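Local coordinates for protein ribose 5-phosphate isomerase RpiB (Thermoanaerobacter tengcongensis, PDB 4EGS) that probably dephosphorylates phosphotyrosine in proteins through its N-terminal low-molecular-weight phosphatase domain, the part crystallised here, and as a whole may also interconvert aldose and ketose sugars, at residues Ser48-Gly53 with Lys163-Glu168; Leu115-Ala120 with Asp174-Lys179; Val145-Asp150 with Ser170-Lys175. All blocks are in the same frame, centred on the assembly; numbering follows the deposited sequence.

Contact 1: residues Ser48-Gly53 with Lys163-Glu168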
loop_
_atom_site.group_PDB
_atom_site.type_symbol
_atom_site.label_atom_id
_atom_site.label_comp_id
_atom_site.label_asym_id
_atom_site.label_seq_id
_atom_site.Cartn_x
_atom_site.Cartn_y
_atom_site.Cartn_z
ATOM N N SER A 48 12.632 16.884 0.811
ATOM C CA SER A 48 11.677 16.172 1.663
ATOM C C SER A 48 10.322 16.873 1.827
ATOM O O SER A 48 9.288 16.214 1.745
ATOM C CB SER A 48 12.288 15.826 3.028
ATOM O OG SER A 48 13.132 14.693 2.932
ATOM N N PRO A 49 10.315 18.200 2.066
ATOM C CA PRO A 49 9.004 18.857 2.090
ATOM C C PRO A 49 8.315 18.797 0.730
ATOM O O PRO A 49 7.091 18.685 0.669
ATOM C CB PRO A 49 9.346 20.309 2.438
ATOM C CG PRO A 49 10.645 20.230 3.152
ATOM C CD PRO A 49 11.391 19.117 2.487
ATOM N N MET A 50 9.099 18.868 -0.341
ATOM C CA MET A 50 8.565 18.781 -1.697
ATOM C C MET A 50 8.067 17.375 -2.002
ATOM O O MET A 50 6.955 17.197 -2.501
ATOM C CB MET A 50 9.617 19.204 -2.728
ATOM C CG MET A 50 9.861 20.706 -2.790
ATOM S SD MET A 50 11.333 21.154 -3.736
ATOM C CE MET A 50 10.811 20.765 -5.401
ATOM N N ALA A 51 8.896 16.380 -1.701
ATOM C CA ALA A 51 8.532 14.984 -1.908
ATOM C C ALA A 51 7.281 14.629 -1.112
ATOM O O ALA A 51 6.405 13.919 -1.601
ATOM C CB ALA A 51 9.684 14.072 -1.522
ATOM N N GLU A 52 7.206 15.133 0.115
ATOM C CA GLU A 52 6.039 14.929 0.962
ATOM C C GLU A 52 4.824 15.655 0.399
ATOM O O GLU A 52 3.713 15.125 0.403
ATOM C CB GLU A 52 6.321 15.433 2.376
ATOM C CG GLU A 52 5.107 15.482 3.282
ATOM C CD GLU A 52 5.353 16.299 4.532
ATOM O OE1 GLU A 52 4.441 16.381 5.381
ATOM O OE2 GLU A 52 6.460 16.865 4.663
ATOM N N GLY A 53 5.050 16.871 -0.088
ATOM C CA GLY A 53 3.982 17.720 -0.583
ATOM C C GLY A 53 3.208 17.147 -1.755
ATOM O O GLY A 53 1.987 17.004 -1.683
ATOM N N LYS A 163 12.732 23.456 -10.203
ATOM C CA LYS A 163 11.712 22.952 -11.111
ATOM C C LYS A 163 12.055 21.546 -11.580
ATOM O O LYS A 163 11.203 20.660 -11.584
ATOM C CB LYS A 163 11.561 23.888 -12.311
ATOM C CG LYS A 163 10.397 23.549 -13.228
ATOM C CD LYS A 163 10.317 24.497 -14.422
ATOM C CE LYS A 163 9.844 25.894 -14.025
ATOM N NZ LYS A 163 10.922 26.760 -13.463
ATOM N N LYS A 164 13.311 21.350 -11.969
ATOM C CA LYS A 164 13.792 20.053 -12.432
ATOM C C LYS A 164 13.721 19.009 -11.320
ATOM O O LYS A 164 13.375 17.852 -11.562
ATOM C CB LYS A 164 15.226 20.180 -12.954
ATOM C CG LYS A 164 15.860 18.871 -13.398
ATOM C CD LYS A 164 15.160 18.302 -14.620
ATOM C CE LYS A 164 15.276 19.238 -15.812
ATOM N NZ LYS A 164 16.683 19.390 -16.272
ATOM N N THR A 165 14.047 19.427 -10.100
ATOM C CA THR A 165 13.987 18.545 -8.938
ATOM C C THR A 165 12.539 18.172 -8.618
ATOM O O THR A 165 12.249 17.038 -8.227
ATOM C CB THR A 165 14.686 19.185 -7.710
ATOM O OG1 THR A 165 15.954 18.552 -7.502
ATOM C CG2 THR A 165 13.851 19.038 -6.446
ATOM N N ALA A 166 11.635 19.126 -8.810
ATOM C CA ALA A 166 10.211 18.888 -8.603
ATOM C C ALA A 166 9.649 17.873 -9.599
ATOM O O ALA A 166 8.816 17.039 -9.244
ATOM C CB ALA A 166 9.435 20.199 -8.671
ATOM N N GLU A 167 10.111 17.950 -10.843
ATOM C CA GLU A 167 9.671 17.036 -11.891
ATOM C C GLU A 167 10.133 15.610 -11.602
ATOM O O GLU A 167 9.351 14.663 -11.709
ATOM C CB GLU A 167 10.210 17.488 -13.244
ATOM C CG GLU A 167 9.779 18.877 -13.673
ATOM C CD GLU A 167 10.723 19.450 -14.705
ATOM O OE1 GLU A 167 10.460 20.554 -15.224
ATOM O OE2 GLU A 167 11.738 18.785 -14.994
ATOM N N GLU A 168 11.405 15.461 -11.236
ATOM C CA GLU A 168 11.955 14.149 -10.914
ATOM C C GLU A 168 11.198 13.524 -9.750
ATOM O O GLU A 168 10.819 12.356 -9.801
ATOM C CB GLU A 168 13.451 14.234 -10.596
ATOM C CG GLU A 168 14.044 12.913 -10.113
ATOM C CD GLU A 168 15.562 12.909 -10.092
ATOM O OE1 GLU A 168 16.178 13.620 -10.913
ATOM O OE2 GLU A 168 16.142 12.189 -9.251
#
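Met50 reaches from helix 47-61 to Thr165 and Ala166 of helix 159-179. Its CB already points at the second helix but is too far from it to touch. The side chain starts with CG anti to the carbonyl carbon (chi1 -75°) and stays extended through chi2, so SD is carried toward helix 159-179. Met50 SD stops 4.3 Å from Thr165 CG2. A bend at chi3 (70°) then brings CE to the facing helix. CE is the atom that makes the contact. Met50 CE lies 3.6 Å from both Thr165 CG2 and Ala166 CB, so one methyl packs on two neighbouring residues of a helical turn. Met50 and Thr165 cross at about a right angle. Thr165 offers its methyl, while its OG1 lies on the far side from Met50. No hydrogen bond links the two segments, and all three touching residues are buried. Thr165 is also close to Arg47, a predicted active-site residue that lines the bicarbonate pocket. Ala85 and Leu89 of helix 83-93 and Leu169 of helix 159-179 also pack against the methionine. On the sheet side, Ser48 and Ala51 of helix 47-61 pack on Phe39 of strand 36-41.

Contact 2: residues Leu115-Ala120 with Asp174-Lys179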
loop_
_atom_site.group_PDB
_atom_site.type_symbol
_atom_site.label_atom_id
_atom_site.label_comp_id
_atom_site.label_asym_id
_atom_site.label_seq_id
_atom_site.Cartn_x
_atom_site.Cartn_y
_atom_site.Cartn_z
ATOM N N LEU A 115 7.485 2.730 5.904
ATOM C CA LEU A 115 8.521 2.840 4.889
ATOM C C LEU A 115 9.191 4.203 5.002
ATOM O O LEU A 115 8.518 5.221 5.151
ATOM C CB LEU A 115 7.906 2.675 3.498
ATOM C CG LEU A 115 8.727 3.139 2.293
ATOM C CD1 LEU A 115 9.895 2.202 2.028
ATOM C CD2 LEU A 115 7.845 3.271 1.060
ATOM N N VAL A 116 10.517 4.224 4.941
ATOM C CA VAL A 116 11.247 5.486 4.974
ATOM C C VAL A 116 12.180 5.621 3.772
ATOM O O VAL A 116 13.067 4.793 3.562
ATOM C CB VAL A 116 12.017 5.674 6.305
ATOM C CG1 VAL A 116 12.712 4.391 6.712
ATOM C CG2 VAL A 116 13.004 6.821 6.196
ATOM N N LEU A 117 11.960 6.665 2.978
ATOM C CA LEU A 117 12.723 6.873 1.750
ATOM C C LEU A 117 13.642 8.087 1.827
ATOM O O LEU A 117 13.198 9.202 2.099
ATOM C CB LEU A 117 11.781 7.011 0.552
ATOM C CG LEU A 117 11.054 5.740 0.115
ATOM C CD1 LEU A 117 10.214 6.010 -1.118
ATOM C CD2 LEU A 117 12.046 4.619 -0.144
ATOM N N ALA A 118 14.927 7.860 1.574
ATOM C CA ALA A 118 15.915 8.932 1.583
ATOM C C ALA A 118 16.126 9.481 0.177
ATOM O O ALA A 118 16.109 8.733 -0.799
ATOM C CB ALA A 118 17.227 8.429 2.157
ATOM N N MET A 119 16.323 10.792 0.079
ATOM C CA MET A 119 16.560 11.435 -1.207
ATOM C C MET A 119 17.896 11.002 -1.797
ATOM O O MET A 119 18.042 10.886 -3.014
ATOM C CB MET A 119 16.524 12.957 -1.064
ATOM C CG MET A 119 15.163 13.506 -0.685
ATOM S SD MET A 119 13.892 13.017 -1.862
ATOM C CE MET A 119 12.744 12.178 -0.777
ATOM N N ALA A 120 18.869 10.763 -0.924
ATOM C CA ALA A 120 20.207 10.383 -1.358
ATOM C C ALA A 120 20.722 9.169 -0.596
ATOM O O ALA A 120 20.206 8.824 0.468
ATOM C CB ALA A 120 21.164 11.552 -1.198
ATOM N N ASP A 174 5.214 8.948 -8.627
ATOM C CA ASP A 174 4.278 8.218 -9.480
ATOM C C ASP A 174 4.555 6.717 -9.428
ATOM O O ASP A 174 3.634 5.911 -9.286
ATOM C CB ASP A 174 4.356 8.710 -10.929
ATOM C CG ASP A 174 3.492 9.932 -11.179
ATOM O OD1 ASP A 174 2.588 10.203 -10.360
ATOM O OD2 ASP A 174 3.708 10.616 -12.202
ATOM N N LYS A 175 5.829 6.349 -9.540
ATOM C CA LYS A 175 6.234 4.951 -9.446
ATOM C C LYS A 175 6.036 4.438 -8.025
ATOM O O LYS A 175 5.662 3.283 -7.817
ATOM C CB LYS A 175 7.701 4.781 -9.849
ATOM C CG LYS A 175 8.062 5.352 -11.208
ATOM C CD LYS A 175 9.431 4.856 -11.654
ATOM C CE LYS A 175 10.006 5.720 -12.766
ATOM N NZ LYS A 175 9.070 5.868 -13.916
ATOM N N LEU A 176 6.299 5.310 -7.056
ATOM C CA LEU A 176 6.169 4.979 -5.642
ATOM C C LEU A 176 4.739 4.563 -5.320
ATOM O O LEU A 176 4.505 3.509 -4.731
ATOM C CB LEU A 176 6.546 6.193 -4.789
ATOM C CG LEU A 176 7.306 5.998 -3.474
ATOM C CD1 LEU A 176 7.006 7.149 -2.521
ATOM C CD2 LEU A 176 7.000 4.660 -2.823
ATOM N N ILE A 177 3.789 5.404 -5.715
ATOM C CA ILE A 177 2.377 5.187 -5.417
ATOM C C ILE A 177 1.845 3.875 -6.001
ATOM O O ILE A 177 1.051 3.178 -5.364
ATOM C CB ILE A 177 1.527 6.391 -5.879
ATOM C CG1 ILE A 177 1.779 7.585 -4.955
ATOM C CG2 ILE A 177 0.048 6.047 -5.903
ATOM C CD1 ILE A 177 0.869 8.757 -5.206
ATOM N N GLU A 178 2.297 3.529 -7.201
ATOM C CA GLU A 178 1.900 2.267 -7.817
ATOM C C GLU A 178 2.470 1.055 -7.080
ATOM O O GLU A 178 1.785 0.048 -6.910
ATOM C CB GLU A 178 2.297 2.226 -9.293
ATOM C CG GLU A 178 1.324 2.947 -10.207
ATOM C CD GLU A 178 1.479 2.537 -11.657
ATOM O OE1 GLU A 178 0.449 2.317 -12.328
ATOM O OE2 GLU A 178 2.632 2.434 -12.125
ATOM N N LYS A 179 3.723 1.154 -6.644
ATOM C CA LYS A 179 4.352 0.070 -5.893
ATOM C C LYS A 179 3.704 -0.099 -4.523
ATOM O O LYS A 179 3.511 -1.219 -4.052
ATOM C CB LYS A 179 5.857 0.306 -5.732
ATOM C CG LYS A 179 6.724 -0.685 -6.495
ATOM C CD LYS A 179 8.161 -0.688 -5.990
ATOM C CE LYS A 179 8.271 -1.356 -4.630
ATOM N NZ LYS A 179 7.820 -2.774 -4.664
#
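Leu117 and Leu176 meet tip to tip between strand 115-118 and the last turns of helix 159-179. The apolar contacts come first. Leu117 CD1 sits at the fork of Leu176. Leu117 CD1 is 3.7 Å from Leu176 CG and from Leu176 CD1. The other branch, Leu176 CD2, is only slightly farther from Leu117 CD1, at 3.9 Å. One methyl of the strand thus faces the isopropyl end of the helix residue. Leu117 has CG anti to its carbonyl carbon (chi1 -70°) and an extended chi2, which carries CD1 forward to the helix. Leu115 adds a looser touch two residues earlier, with Leu115 CD2 4.2 Å from Leu176 CD2. Leu115 and Leu117 therefore share Leu176, as expected for alternate residues on one face of a strand. Phe144 touches both Leu117 and Leu176, and Phe139 touches both strand leucines.

Backbone hydrogen bonds hold each side in place but do not cross the contact. Leu115 and Leu117 bond to strand 36-41, and Val116 bonds to Lys137 and Phe139, so the strand lies inside the parallel sheet. On the helix, Lys179 N bonds to Lys175 O, and Glu178 N bonds weakly to Asp174 O.

At the C-terminal end of the helix, Glu178 O is hydrogen-bonded to Lys64 NZ of the second subunit.

Across the two segments there is no hydrogen bond or salt bridge. The three touching side chains are buried and aliphatic, so this contact between helix and strand rests on apolar burial, without directional bonds.

Contact 3: residues Val145-Asp150 with Ser170-Lys175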
loop_
_atom_site.group_PDB
_atom_site.type_symbol
_atom_site.label_atom_id
_atom_site.label_comp_id
_atom_site.label_asym_id
_atom_site.label_seq_id
_atom_site.Cartn_x
_atom_site.Cartn_y
_atom_site.Cartn_z
ATOM N N VAL A 145 12.263 2.286 -6.299
ATOM C CA VAL A 145 11.523 2.139 -7.544
ATOM C C VAL A 145 12.373 1.460 -8.615
ATOM O O VAL A 145 12.064 1.527 -9.805
ATOM C CB VAL A 145 10.987 3.493 -8.059
ATOM C CG1 VAL A 145 9.993 4.077 -7.067
ATOM C CG2 VAL A 145 12.128 4.465 -8.307
ATOM N N GLY A 146 13.449 0.807 -8.181
ATOM C CA GLY A 146 14.285 0.021 -9.072
ATOM C C GLY A 146 15.371 0.795 -9.796
ATOM O O GLY A 146 16.099 0.229 -10.611
ATOM N N LEU A 147 15.487 2.087 -9.505
ATOM C CA LEU A 147 16.489 2.927 -10.155
ATOM C C LEU A 147 17.745 3.084 -9.301
ATOM O O LEU A 147 17.900 2.422 -8.275
ATOM C CB LEU A 147 15.910 4.307 -10.480
ATOM C CG LEU A 147 14.815 4.375 -11.546
ATOM C CD1 LEU A 147 14.405 5.818 -11.800
ATOM C CD2 LEU A 147 15.279 3.716 -12.833
ATOM N N GLU A 148 18.642 3.962 -9.739
ATOM C CA GLU A 148 19.836 4.297 -8.971
ATOM C C GLU A 148 20.064 5.803 -8.958
ATOM O O GLU A 148 19.534 6.526 -9.801
ATOM C CB GLU A 148 21.072 3.596 -9.538
ATOM C CG GLU A 148 21.251 2.160 -9.081
ATOM C CD GLU A 148 22.625 1.612 -9.423
ATOM O OE1 GLU A 148 23.592 1.929 -8.699
ATOM O OE2 GLU A 148 22.739 0.869 -10.420
ATOM N N GLY A 149 20.856 6.269 -7.999
ATOM C CA GLY A 149 21.206 7.674 -7.923
ATOM C C GLY A 149 20.533 8.410 -6.781
ATOM O O GLY A 149 19.830 7.813 -5.965
ATOM N N ASP A 150 20.760 9.719 -6.727
ATOM C CA ASP A 150 20.187 10.560 -5.685
ATOM C C ASP A 150 19.416 11.714 -6.307
ATOM O O ASP A 150 19.654 12.080 -7.457
ATOM C CB ASP A 150 21.293 11.136 -4.799
ATOM C CG ASP A 150 22.444 10.173 -4.590
ATOM O OD1 ASP A 150 23.604 10.592 -4.778
ATOM O OD2 ASP A 150 22.193 9.005 -4.233
ATOM N N SER A 170 8.145 14.227 -8.750
ATOM C CA SER A 170 6.791 13.915 -9.191
ATOM C C SER A 170 6.757 12.620 -9.993
ATOM O O SER A 170 5.801 11.850 -9.907
ATOM C CB SER A 170 6.220 15.063 -10.025
ATOM O OG SER A 170 6.162 16.261 -9.271
ATOM N N GLY A 171 7.808 12.387 -10.774
ATOM C CA GLY A 171 7.905 11.183 -11.578
ATOM C C GLY A 171 8.213 9.962 -10.732
ATOM O O GLY A 171 7.656 8.887 -10.952
ATOM N N LEU A 172 9.102 10.133 -9.758
ATOM C CA LEU A 172 9.482 9.046 -8.865
ATOM C C LEU A 172 8.337 8.652 -7.940
ATOM O O LEU A 172 8.140 7.472 -7.651
ATOM C CB LEU A 172 10.707 9.437 -8.036
ATOM C CG LEU A 172 12.026 9.628 -8.783
ATOM C CD1 LEU A 172 13.086 10.154 -7.833
ATOM C CD2 LEU A 172 12.477 8.330 -9.433
ATOM N N ILE A 173 7.588 9.645 -7.470
ATOM C CA ILE A 173 6.461 9.390 -6.579
ATOM C C ILE A 173 5.319 8.687 -7.326
ATOM O O ILE A 173 4.568 7.903 -6.739
ATOM C CB ILE A 173 6.000 10.684 -5.850
ATOM C CG1 ILE A 173 6.662 10.778 -4.472
ATOM C CG2 ILE A 173 4.496 10.724 -5.672
ATOM C CD1 ILE A 173 7.770 11.801 -4.377
ATOM N N ASP A 174 5.214 8.948 -8.627
ATOM C CA ASP A 174 4.278 8.218 -9.480
ATOM C C ASP A 174 4.555 6.717 -9.428
ATOM O O ASP A 174 3.634 5.911 -9.286
ATOM C CB ASP A 174 4.356 8.710 -10.929
ATOM C CG ASP A 174 3.492 9.932 -11.179
ATOM O OD1 ASP A 174 2.588 10.203 -10.360
ATOM O OD2 ASP A 174 3.708 10.616 -12.202
ATOM N N LYS A 175 5.829 6.349 -9.540
ATOM C CA LYS A 175 6.234 4.951 -9.446
ATOM C C LYS A 175 6.036 4.438 -8.025
ATOM O O LYS A 175 5.662 3.283 -7.817
ATOM C CB LYS A 175 7.701 4.781 -9.849
ATOM C CG LYS A 175 8.062 5.352 -11.208
ATOM C CD LYS A 175 9.431 4.856 -11.654
ATOM C CE LYS A 175 10.006 5.720 -12.766
ATOM N NZ LYS A 175 9.070 5.868 -13.916
#
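The loop that leads from strand 138-140 to helix 159-179 folds back on that helix through Val145 and Leu147. Val145 makes up most of the loop's share of the contact. Val145 CG1 lies 3.7 Å from Lys175 CB, and Val145 CB is 4.1 Å from Lys175 CD. The valine thus packs on the aliphatic part of the lysine, crossing it at about a right angle, while the end of the lysine leads away. The other branch, Val145 CG2, meets Leu172 CD2 at 4.0 Å. With CG1 anti to the carbonyl carbon (chi1 -63°), that branch is turned to the lysine.

This loop completes the strand-to-helix connection at the edge of the parallel sheet. Farther along it lies Asp153, predicted to be the proton donor and part of the bicarbonate pocket. In the phosphatase family the general acid sits in such a loop. Gly146 turns the chain with a positive phi (86°) between the two touching residues.

Leu147 CD1 then reaches Leu172 CD2, also at 4.0 Å, so a single methyl of Leu172 is met by both loop residues. The two leucines cross obliquely. Leu147 and Lys175 are exposed, whereas Leu172 is buried and also touches Lys142 and Val151. Farther on, Asp150 OD2 is hydrogen-bonded to Phe121 N, at the start of helix 121-130.

How the contacts relate
All three contacts use helix 159-179. Along it, contact 1 takes 163-168, contact 3 takes 170-175 and contact 2 takes 174-179. Their first segments come earlier in the chain, in the order 48-53, 115-120 and 145-150. The helix thus meets in turn another helix, the loop before it and a strand of the parallel sheet. Contacts 2 and 3 share Asp174 and Lys175, and their centres are about 7 Å apart. The centre of contact 1 lies about 12 Å from that of contact 2 and about 11 Å from that of contact 3. Ala51 of contact 1 touches Met119 of contact 2 and Ile173 of contact 3. This last helix of the chain therefore joins parts of the phosphatase domain far apart in sequence.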